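Local coordinates for protein R.MvaI (Kocuria varians, PDB 2OA9) that cleaves DNA as a monomeric, probably metal-dependent restriction endonuclease of the MvaI/BcnI family, recognising its target sequence asymmetrically, at residues I123-V132 with Q196-N204; L8-V19 with Y184-D192. One frame throughout, in Å; residues are numbered along the deposited sequence.

Interaction 1: I123-V132 with Q196-N204. With CD (cadmium ion), chain G.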
loop_
_atom_site.group_PDB
_atom_site.type_symbol
_atom_site.label_atom_id
_atom_site.label_comp_id
_atom_site.label_asym_id
_atom_site.label_seq_id
_atom_site.Cartn_x
_atom_site.Cartn_y
_atom_site.Cartn_z
ATOM N N ILE A 123 15.318 -8.156 -0.251
ATOM C CA ILE A 123 14.705 -8.288 -1.581
ATOM C C ILE A 123 15.704 -7.811 -2.640
ATOM O O ILE A 123 16.426 -6.831 -2.459
ATOM C CB ILE A 123 13.411 -7.468 -1.688
ATOM C CG1 ILE A 123 12.416 -7.830 -0.558
ATOM C CG2 ILE A 123 12.766 -7.626 -3.091
ATOM C CD1 ILE A 123 11.870 -9.220 -0.658
ATOM N N ASP A 124 15.830 -8.565 -3.712
ATOM C CA ASP A 124 16.628 -8.150 -4.863
ATOM C C ASP A 124 15.770 -8.218 -6.125
ATOM O O ASP A 124 15.053 -9.191 -6.369
ATOM C CB ASP A 124 17.964 -8.942 -5.014
ATOM C CG ASP A 124 18.904 -8.308 -5.971
ATOM O OD1 ASP A 124 19.368 -7.162 -5.707
ATOM O OD2 ASP A 124 19.209 -8.845 -7.063
ATOM N N ILE A 125 15.870 -7.196 -6.962
ATOM C CA ILE A 125 15.136 -7.187 -8.212
ATOM C C ILE A 125 15.988 -7.816 -9.310
ATOM O O ILE A 125 17.035 -7.314 -9.666
ATOM C CB ILE A 125 14.668 -5.753 -8.621
ATOM C CG1 ILE A 125 14.049 -4.967 -7.469
ATOM C CG2 ILE A 125 13.682 -5.864 -9.780
ATOM C CD1 ILE A 125 12.744 -5.534 -6.847
ATOM N N ASP A 126 15.507 -8.926 -9.858
ATOM C CA ASP A 126 16.142 -9.592 -10.986
ATOM C C ASP A 126 15.495 -9.022 -12.249
ATOM O O ASP A 126 14.613 -9.631 -12.809
ATOM C CB ASP A 126 15.921 -11.100 -10.840
ATOM C CG ASP A 126 16.670 -11.912 -11.829
ATOM O OD1 ASP A 126 17.184 -11.339 -12.853
ATOM O OD2 ASP A 126 16.766 -13.139 -11.647
ATOM N N TRP A 127 15.970 -7.865 -12.681
ATOM C CA TRP A 127 15.319 -7.135 -13.770
ATOM C C TRP A 127 15.298 -7.927 -15.088
ATOM O O TRP A 127 14.322 -7.874 -15.841
ATOM C CB TRP A 127 16.002 -5.770 -13.989
ATOM C CG TRP A 127 15.793 -4.770 -12.875
ATOM C CD1 TRP A 127 16.664 -4.476 -11.845
ATOM C CD2 TRP A 127 14.653 -3.916 -12.679
ATOM N NE1 TRP A 127 16.110 -3.521 -11.030
ATOM C CE2 TRP A 127 14.891 -3.145 -11.528
ATOM C CE3 TRP A 127 13.456 -3.704 -13.380
ATOM C CZ2 TRP A 127 13.960 -2.236 -11.034
ATOM C CZ3 TRP A 127 12.555 -2.784 -12.887
ATOM C CH2 TRP A 127 12.817 -2.063 -11.751
ATOM N N GLU A 128 16.372 -8.655 -15.365
ATOM C CA GLU A 128 16.479 -9.397 -16.625
ATOM C C GLU A 128 15.494 -10.555 -16.698
ATOM O O GLU A 128 14.934 -10.836 -17.741
ATOM C CB GLU A 128 17.900 -9.908 -16.846
ATOM C CG GLU A 128 18.110 -10.646 -18.175
ATOM C CD GLU A 128 17.926 -9.785 -19.423
ATOM O OE1 GLU A 128 17.934 -8.527 -19.324
ATOM O OE2 GLU A 128 17.798 -10.373 -20.529
ATOM N N SER A 129 15.281 -11.237 -15.581
ATOM C CA SER A 129 14.299 -12.311 -15.529
ATOM C C SER A 129 12.897 -11.798 -15.172
ATOM O O SER A 129 11.954 -12.568 -15.176
ATOM C CB SER A 129 14.757 -13.401 -14.559
ATOM O OG SER A 129 15.983 -13.942 -15.052
ATOM N N GLN A 130 12.775 -10.506 -14.892
ATOM C CA GLN A 130 11.505 -9.907 -14.494
ATOM C C GLN A 130 10.894 -10.629 -13.319
ATOM O O GLN A 130 9.720 -10.987 -13.341
ATOM C CB GLN A 130 10.507 -9.906 -15.662
ATOM C CG GLN A 130 11.024 -9.336 -16.934
ATOM C CD GLN A 130 10.456 -7.989 -17.207
ATOM O OE1 GLN A 130 9.477 -7.860 -17.955
ATOM N NE2 GLN A 130 11.051 -6.963 -16.603
ATOM N N VAL A 131 11.703 -10.866 -12.287
ATOM C CA VAL A 131 11.177 -11.378 -11.019
ATOM C C VAL A 131 11.787 -10.593 -9.852
ATOM O O VAL A 131 12.841 -10.022 -9.954
ATOM C CB VAL A 131 11.414 -12.890 -10.826
ATOM C CG1 VAL A 131 10.896 -13.672 -12.059
ATOM C CG2 VAL A 131 12.873 -13.177 -10.566
ATOM N N VAL A 132 11.071 -10.593 -8.747
ATOM C CA VAL A 132 11.493 -9.998 -7.485
ATOM C C VAL A 132 11.835 -11.148 -6.556
ATOM O O VAL A 132 10.944 -11.951 -6.219
ATOM C CB VAL A 132 10.337 -9.146 -6.905
ATOM C CG1 VAL A 132 10.650 -8.617 -5.535
ATOM C CG2 VAL A 132 9.962 -8.032 -7.861
ATOM N N GLN A 196 7.316 -1.216 -12.504
ATOM C CA GLN A 196 8.685 -0.719 -12.509
ATOM C C GLN A 196 8.939 0.239 -11.351
ATOM O O GLN A 196 9.985 0.182 -10.712
ATOM C CB GLN A 196 9.012 -0.029 -13.832
ATOM C CG GLN A 196 9.192 -0.992 -14.973
ATOM C CD GLN A 196 7.863 -1.498 -15.522
ATOM O OE1 GLN A 196 6.806 -0.866 -15.335
ATOM N NE2 GLN A 196 7.911 -2.644 -16.200
ATOM N N SER A 197 7.963 1.100 -11.064
ATOM C CA SER A 197 8.109 2.056 -9.966
ATOM C C SER A 197 8.043 1.323 -8.626
ATOM O O SER A 197 8.762 1.645 -7.685
ATOM C CB SER A 197 7.002 3.094 -10.023
ATOM O OG SER A 197 7.165 3.999 -11.070
ATOM N N LEU A 198 7.183 0.316 -8.559
ATOM C CA LEU A 198 7.098 -0.514 -7.376
ATOM C C LEU A 198 8.429 -1.127 -7.059
ATOM O O LEU A 198 8.878 -1.104 -5.927
ATOM C CB LEU A 198 6.047 -1.605 -7.574
ATOM C CG LEU A 198 5.933 -2.654 -6.473
ATOM C CD1 LEU A 198 5.189 -2.046 -5.320
ATOM C CD2 LEU A 198 5.227 -3.935 -6.937
ATOM N N CYS A 199 9.055 -1.716 -8.073
ATOM C CA CYS A 199 10.324 -2.372 -7.877
ATOM C C CYS A 199 11.442 -1.377 -7.565
ATOM O O CYS A 199 12.283 -1.688 -6.740
ATOM C CB CYS A 199 10.673 -3.195 -9.096
ATOM S SG CYS A 199 9.605 -4.656 -9.297
ATOM N N ARG A 200 11.438 -0.201 -8.189
ATOM C CA ARG A 200 12.410 0.832 -7.813
ATOM C C ARG A 200 12.243 1.221 -6.355
ATOM O O ARG A 200 13.198 1.367 -5.607
ATOM C CB ARG A 200 12.308 2.099 -8.679
ATOM C CG ARG A 200 12.742 1.935 -10.108
ATOM C CD ARG A 200 12.736 3.302 -10.864
ATOM N NE ARG A 200 11.420 3.978 -10.939
ATOM C CZ ARG A 200 10.925 4.935 -10.085
ATOM N NH1 ARG A 200 11.607 5.383 -9.068
ATOM N NH2 ARG A 200 9.725 5.477 -10.277
ATOM N N GLY A 201 11.005 1.322 -5.921
ATOM C CA GLY A 201 10.729 1.693 -4.550
ATOM C C GLY A 201 11.194 0.687 -3.526
ATOM O O GLY A 201 11.669 1.061 -2.482
ATOM N N ILE A 202 11.092 -0.601 -3.878
ATOM C CA ILE A 202 11.702 -1.645 -3.054
ATOM C C ILE A 202 13.228 -1.494 -2.989
ATOM O O ILE A 202 13.817 -1.474 -1.919
ATOM C CB ILE A 202 11.265 -3.056 -3.560
ATOM C CG1 ILE A 202 9.765 -3.255 -3.349
ATOM C CG2 ILE A 202 12.056 -4.153 -2.796
ATOM C CD1 ILE A 202 9.176 -4.451 -4.067
ATOM N N GLU A 203 13.888 -1.336 -4.146
ATOM C CA GLU A 203 15.346 -1.145 -4.195
ATOM C C GLU A 203 15.796 0.051 -3.355
ATOM O O GLU A 203 16.844 0.030 -2.720
ATOM C CB GLU A 203 15.828 -0.856 -5.637
ATOM C CG GLU A 203 15.577 -1.951 -6.620
ATOM C CD GLU A 203 16.281 -1.696 -7.942
ATOM O OE1 GLU A 203 16.165 -0.582 -8.531
ATOM O OE2 GLU A 203 16.935 -2.638 -8.438
ATOM N N ASN A 204 14.997 1.113 -3.396
ATOM C CA ASN A 204 15.321 2.384 -2.707
ATOM C C ASN A 204 15.138 2.329 -1.195
ATOM O O ASN A 204 15.627 3.193 -0.503
ATOM C CB ASN A 204 14.452 3.505 -3.255
ATOM C CG ASN A 204 14.756 3.812 -4.730
ATOM O OD1 ASN A 204 15.795 3.402 -5.248
ATOM N ND2 ASN A 204 13.853 4.493 -5.389
HETATM CD CD CD G . 20.852 -6.878 -7.428
HETATM O O HOH W 1 17.568 -4.797 -6.765
HETATM O O HOH W 2 19.270 -6.224 -8.866
#

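Interaction 2: L8-V19 with Y184-D192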
loop_
_atom_site.group_PDB
_atom_site.type_symbol
_atom_site.label_atom_id
_atom_site.label_comp_id
_atom_site.label_asym_id
_atom_site.label_seq_id
_atom_site.Cartn_x
_atom_site.Cartn_y
_atom_site.Cartn_z
ATOM N N LEU A 8 -12.422 8.953 -14.439
ATOM C CA LEU A 8 -11.477 9.914 -13.956
ATOM C C LEU A 8 -11.898 11.336 -14.261
ATOM O O LEU A 8 -11.691 12.241 -13.449
ATOM C CB LEU A 8 -10.098 9.603 -14.559
ATOM C CG LEU A 8 -8.952 10.446 -14.016
ATOM C CD1 LEU A 8 -8.871 10.393 -12.488
ATOM C CD2 LEU A 8 -7.650 10.006 -14.613
ATOM N N ASN A 9 -12.473 11.580 -15.438
ATOM C CA ASN A 9 -12.961 12.909 -15.753
ATOM C C ASN A 9 -13.946 13.389 -14.694
ATOM O O ASN A 9 -13.851 14.532 -14.231
ATOM C CB ASN A 9 -13.606 12.917 -17.143
ATOM C CG ASN A 9 -14.401 14.232 -17.466
ATOM O OD1 ASN A 9 -13.812 15.257 -17.650
ATOM N ND2 ASN A 9 -15.697 14.126 -17.568
ATOM N N LEU A 10 -14.869 12.523 -14.320
ATOM C CA LEU A 10 -15.893 12.860 -13.311
ATOM C C LEU A 10 -15.306 13.038 -11.905
ATOM O O LEU A 10 -15.670 13.946 -11.187
ATOM C CB LEU A 10 -17.024 11.804 -13.273
ATOM C CG LEU A 10 -17.921 11.883 -14.513
ATOM C CD1 LEU A 10 -18.851 10.684 -14.605
ATOM C CD2 LEU A 10 -18.719 13.189 -14.556
ATOM N N LEU A 11 -14.392 12.158 -11.522
ATOM C CA LEU A 11 -13.738 12.255 -10.232
ATOM C C LEU A 11 -12.937 13.535 -10.122
ATOM O O LEU A 11 -13.033 14.230 -9.104
ATOM C CB LEU A 11 -12.910 11.007 -9.961
ATOM C CG LEU A 11 -12.049 11.053 -8.679
ATOM C CD1 LEU A 11 -12.977 11.196 -7.479
ATOM C CD2 LEU A 11 -11.168 9.835 -8.669
ATOM N N LYS A 12 -12.167 13.868 -11.157
ATOM C CA LYS A 12 -11.399 15.120 -11.150
ATOM C C LYS A 12 -12.341 16.314 -11.061
ATOM O O LYS A 12 -12.039 17.249 -10.351
ATOM C CB LYS A 12 -10.454 15.272 -12.336
ATOM C CG LYS A 12 -9.327 14.279 -12.359
ATOM C CD LYS A 12 -8.545 14.399 -13.666
ATOM C CE LYS A 12 -7.315 13.507 -13.751
ATOM N NZ LYS A 12 -6.854 13.284 -15.139
ATOM N N GLU A 13 -13.436 16.287 -11.821
ATOM C CA GLU A 13 -14.419 17.362 -11.766
ATOM C C GLU A 13 -14.995 17.526 -10.370
ATOM O O GLU A 13 -15.135 18.650 -9.890
ATOM C CB GLU A 13 -15.505 17.158 -12.832
ATOM C CG GLU A 13 -16.671 18.142 -12.785
ATOM C CD GLU A 13 -17.634 18.022 -13.952
ATOM O OE1 GLU A 13 -17.573 17.037 -14.709
ATOM O OE2 GLU A 13 -18.454 18.972 -14.120
ATOM N N ALA A 14 -15.312 16.407 -9.737
ATOM C CA ALA A 14 -15.870 16.412 -8.387
ATOM C C ALA A 14 -14.871 17.030 -7.398
ATOM O O ALA A 14 -15.236 17.884 -6.594
ATOM C CB ALA A 14 -16.263 15.006 -7.969
ATOM N N ILE A 15 -13.622 16.595 -7.452
ATOM C CA ILE A 15 -12.593 17.137 -6.550
ATOM C C ILE A 15 -12.335 18.624 -6.845
ATOM O O ILE A 15 -12.197 19.435 -5.939
ATOM C CB ILE A 15 -11.326 16.298 -6.649
ATOM C CG1 ILE A 15 -11.553 14.914 -6.056
ATOM C CG2 ILE A 15 -10.151 16.976 -5.973
ATOM C CD1 ILE A 15 -10.462 13.911 -6.354
ATOM N N GLN A 16 -12.303 19.003 -8.114
ATOM C CA GLN A 16 -12.127 20.373 -8.499
ATOM C C GLN A 16 -13.262 21.254 -7.958
ATOM O O GLN A 16 -13.011 22.372 -7.522
ATOM C CB GLN A 16 -12.044 20.471 -10.026
ATOM C CG GLN A 16 -11.756 21.887 -10.504
ATOM C CD GLN A 16 -10.310 22.259 -10.350
ATOM O OE1 GLN A 16 -9.460 21.741 -11.085
ATOM N NE2 GLN A 16 -10.005 23.152 -9.394
ATOM N N ASN A 17 -14.493 20.752 -7.966
ATOM C CA ASN A 17 -15.616 21.481 -7.438
ATOM C C ASN A 17 -15.560 21.631 -5.941
ATOM O O ASN A 17 -15.960 22.664 -5.428
ATOM C CB ASN A 17 -16.937 20.808 -7.800
ATOM C CG ASN A 17 -17.291 20.944 -9.286
ATOM O OD1 ASN A 17 -16.724 21.763 -10.008
ATOM N ND2 ASN A 17 -18.221 20.146 -9.730
ATOM N N VAL A 18 -15.080 20.612 -5.231
ATOM C CA VAL A 18 -14.941 20.747 -3.780
ATOM C C VAL A 18 -13.845 21.790 -3.480
ATOM O O VAL A 18 -14.027 22.731 -2.675
ATOM C CB VAL A 18 -14.620 19.377 -3.120
ATOM C CG1 VAL A 18 -14.217 19.595 -1.646
ATOM C CG2 VAL A 18 -15.752 18.445 -3.215
ATOM N N VAL A 19 -12.697 21.683 -4.140
ATOM C CA VAL A 19 -11.592 22.616 -3.866
ATOM C C VAL A 19 -12.017 24.056 -4.159
ATOM O O VAL A 19 -11.803 24.961 -3.342
ATOM C CB VAL A 19 -10.320 22.223 -4.651
ATOM C CG1 VAL A 19 -9.294 23.322 -4.603
ATOM C CG2 VAL A 19 -9.705 20.980 -4.081
ATOM N N TYR A 184 -10.502 23.923 1.277
ATOM C CA TYR A 184 -9.451 23.060 0.776
ATOM C C TYR A 184 -8.507 23.762 -0.181
ATOM O O TYR A 184 -8.928 24.400 -1.150
ATOM C CB TYR A 184 -10.105 21.795 0.166
ATOM C CG TYR A 184 -10.847 21.013 1.255
ATOM C CD1 TYR A 184 -12.193 21.250 1.485
ATOM C CD2 TYR A 184 -10.180 20.103 2.057
ATOM C CE1 TYR A 184 -12.849 20.623 2.516
ATOM C CE2 TYR A 184 -10.822 19.479 3.099
ATOM C CZ TYR A 184 -12.159 19.733 3.326
ATOM O OH TYR A 184 -12.812 19.093 4.369
ATOM N N ASN A 185 -7.226 23.647 0.084
ATOM C CA ASN A 185 -6.225 24.301 -0.722
ATOM C C ASN A 185 -6.023 23.611 -2.048
ATOM O O ASN A 185 -5.883 24.269 -3.076
ATOM C CB ASN A 185 -4.870 24.324 0.004
ATOM C CG ASN A 185 -4.931 25.022 1.332
ATOM O OD1 ASN A 185 -5.469 26.129 1.432
ATOM N ND2 ASN A 185 -4.386 24.371 2.368
ATOM N N SER A 186 -5.889 22.296 -1.970
ATOM C CA SER A 186 -5.562 21.466 -3.115
ATOM C C SER A 186 -5.769 20.041 -2.759
ATOM O O SER A 186 -6.001 19.715 -1.586
ATOM C CB SER A 186 -4.108 21.650 -3.568
ATOM O OG SER A 186 -3.171 21.218 -2.595
ATOM N N ALA A 187 -5.701 19.200 -3.779
ATOM C CA ALA A 187 -5.770 17.765 -3.614
ATOM C C ALA A 187 -4.745 17.136 -4.561
ATOM O O ALA A 187 -4.664 17.485 -5.719
ATOM C CB ALA A 187 -7.186 17.248 -3.856
ATOM N N ASN A 188 -3.946 16.206 -4.054
ATOM C CA ASN A 188 -3.051 15.397 -4.838
ATOM C C ASN A 188 -3.724 14.050 -5.035
ATOM O O ASN A 188 -3.893 13.269 -4.085
ATOM C CB ASN A 188 -1.724 15.188 -4.109
ATOM C CG ASN A 188 -0.939 16.442 -3.978
ATOM O OD1 ASN A 188 -1.344 17.351 -3.244
ATOM N ND2 ASN A 188 0.224 16.479 -4.598
ATOM N N LEU A 189 -4.146 13.788 -6.272
ATOM C CA LEU A 189 -4.890 12.570 -6.614
ATOM C C LEU A 189 -3.922 11.570 -7.242
ATOM O O LEU A 189 -3.431 11.757 -8.343
ATOM C CB LEU A 189 -6.026 12.883 -7.613
ATOM C CG LEU A 189 -6.898 11.680 -7.964
ATOM C CD1 LEU A 189 -7.699 11.153 -6.822
ATOM C CD2 LEU A 189 -7.833 12.030 -9.182
ATOM N N PHE A 190 -3.670 10.506 -6.490
ATOM C CA PHE A 190 -2.860 9.373 -6.926
ATOM C C PHE A 190 -3.759 8.552 -7.829
ATOM O O PHE A 190 -4.860 8.146 -7.417
ATOM C CB PHE A 190 -2.457 8.544 -5.693
ATOM C CG PHE A 190 -2.026 7.131 -6.019
ATOM C CD1 PHE A 190 -0.739 6.878 -6.450
ATOM C CD2 PHE A 190 -2.896 6.075 -5.908
ATOM C CE1 PHE A 190 -0.332 5.582 -6.743
ATOM C CE2 PHE A 190 -2.490 4.792 -6.190
ATOM C CZ PHE A 190 -1.201 4.547 -6.583
ATOM N N THR A 191 -3.277 8.230 -9.026
ATOM C CA THR A 191 -4.076 7.488 -10.028
ATOM C C THR A 191 -3.459 6.190 -10.543
ATOM O O THR A 191 -4.135 5.404 -11.220
ATOM C CB THR A 191 -4.419 8.378 -11.253
ATOM O OG1 THR A 191 -3.226 8.797 -11.924
ATOM C CG2 THR A 191 -5.143 9.664 -10.894
ATOM N N ASP A 192 -2.185 5.948 -10.292
ATOM C CA ASP A 192 -1.515 4.763 -10.843
ATOM C C ASP A 192 -0.164 4.566 -10.219
ATOM O O ASP A 192 0.473 5.513 -9.745
ATOM C CB ASP A 192 -1.372 4.819 -12.361
ATOM C CG ASP A 192 -1.035 3.452 -12.969
ATOM O OD1 ASP A 192 -1.563 2.413 -12.478
ATOM O OD2 ASP A 192 -0.218 3.345 -13.922
HETATM O O HOH W 3 -12.749 24.316 -0.430
HETATM O O HOH W 4 -10.103 26.404 -2.249
#

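Interaction 1: I123-V132 with Q196-N204
Trp127, in the turn of the beta hairpin formed by strands 119-126 and 131-138, reaches over to helix 195-204 and meets it mainly with the edge of its indole. The turn closes on a G1 beta bulge, Gln130 and Val131 both facing Asp126. The axes of strand 123-126 and helix 196-204 run 8.5 Å apart at their closest, and three isoleucines interlock between them. Ile123 CG2 butts against Ile202 CG2 at 3.6 Å. One turn back along the helix, the CG1-CD1 arm of Ile125 enters the hollow between Cys199 and Glu203: its CG1 lies 3.5 Å from Glu203 CG, the two side chains crossing at about a right angle, and its CD1 sits 3.8 Å from Cys199 CB. With CG1 beside the backbone N (chi1 -45°), the other branch, CG2, lies over the centre of one face of the Trp127 ring. Cys199 is the small knob of the helix surface, its CB 3.6 Å from Trp127 CH2 and its SG resting on Val132 CG2; the sulfur also makes an oblique sulfur-aromatic contact with the indole. Phe152 of helix 152-162 packs against both Ile125 and Cys199, extending the apolar cluster. On the polar side Glu203 OE2 takes two partners. Water 1 bridges Glu203 OE2, Ile125 N and Asp124 OD1, the last a cadmium ligand, which ties the helix to a metal-binding edge of the strand; Asp124 and Ile125 also bind calcium in another crystal structure of this protein. Trp127 NE1 donates to Glu203 OE2 across 2.9 Å, nearly straight at 166°; the oxygen lies close to the indole plane, yet the donor comes from above the carboxylate plane, the two planes standing 71° apart.

Interaction 2: L8-V19 with Y184-D192
Leu189 lays its two methyls over the side chains of Leu8, Leu11 and Ile15, the central overlap in a helix-on-sheet layer of a PD-(D/E)XK-type nuclease fold. Helix 6-19 runs nearly antiparallel to strand 179-192, the local axes at 160° and 8.6 Å apart at their closest. Leu189 CD2 lies 3.8 Å from Leu8 CD1, the two leucines sliding past each other in opposite directions, while its CD1 leans on Ile15 CD1 at 3.9 Å. Leu11 crosses obliquely and brings CD2 close to both methyls, and Lys12 adds only its aliphatic CG. Ile15 spreads across two strand positions: its second branch, CG2, sits anti to the backbone N and drops onto Ala187 CB at 3.7 Å. Ile15 also touches Ile248 of strand 244-248, and Leu11 meets Phe54 and Ile57, so the apolar layer continues beyond this pair. Toward the C-terminal end of the helix segment, valines meet Tyr184 and water is added between the backbones. Val18 CG1 reaches the Tyr184 ring obliquely at CD1, while the Tyr184 hydroxyl bonds to Ile34 O and Phe38 meets the same ring edge-to-face. Water 3 accepts from Tyr184 N and, 3.0 Å from Val18 O, probably donates to that oxygen. Val19 packs its CG1 3.6 Å from Tyr184 O.

Overall arrangement
Strand 179-192 and helix 195-204 follow each other in the chain, so one continuous run supplies the second segment of both contacts, whose centres nevertheless lie about 31 Å apart. Both are partly buried, but exposed Gln196 and Arg200 are among the touching residues of interaction 1, whereas interaction 2 has no exposed ones. Interaction 1 adds an indole, a cysteine and a carboxylate to its isoleucines, with a direct side-chain hydrogen bond and a cadmium ion and waters at its margin. Interaction 2 has no direct hydrogen bond between its segments; mainly aliphatic side chains carry it, with Tyr184 and water at one end. Interaction 1 involves a hairpin turn, whereas interaction 2 sets the N-terminal helix on the mixed sheet.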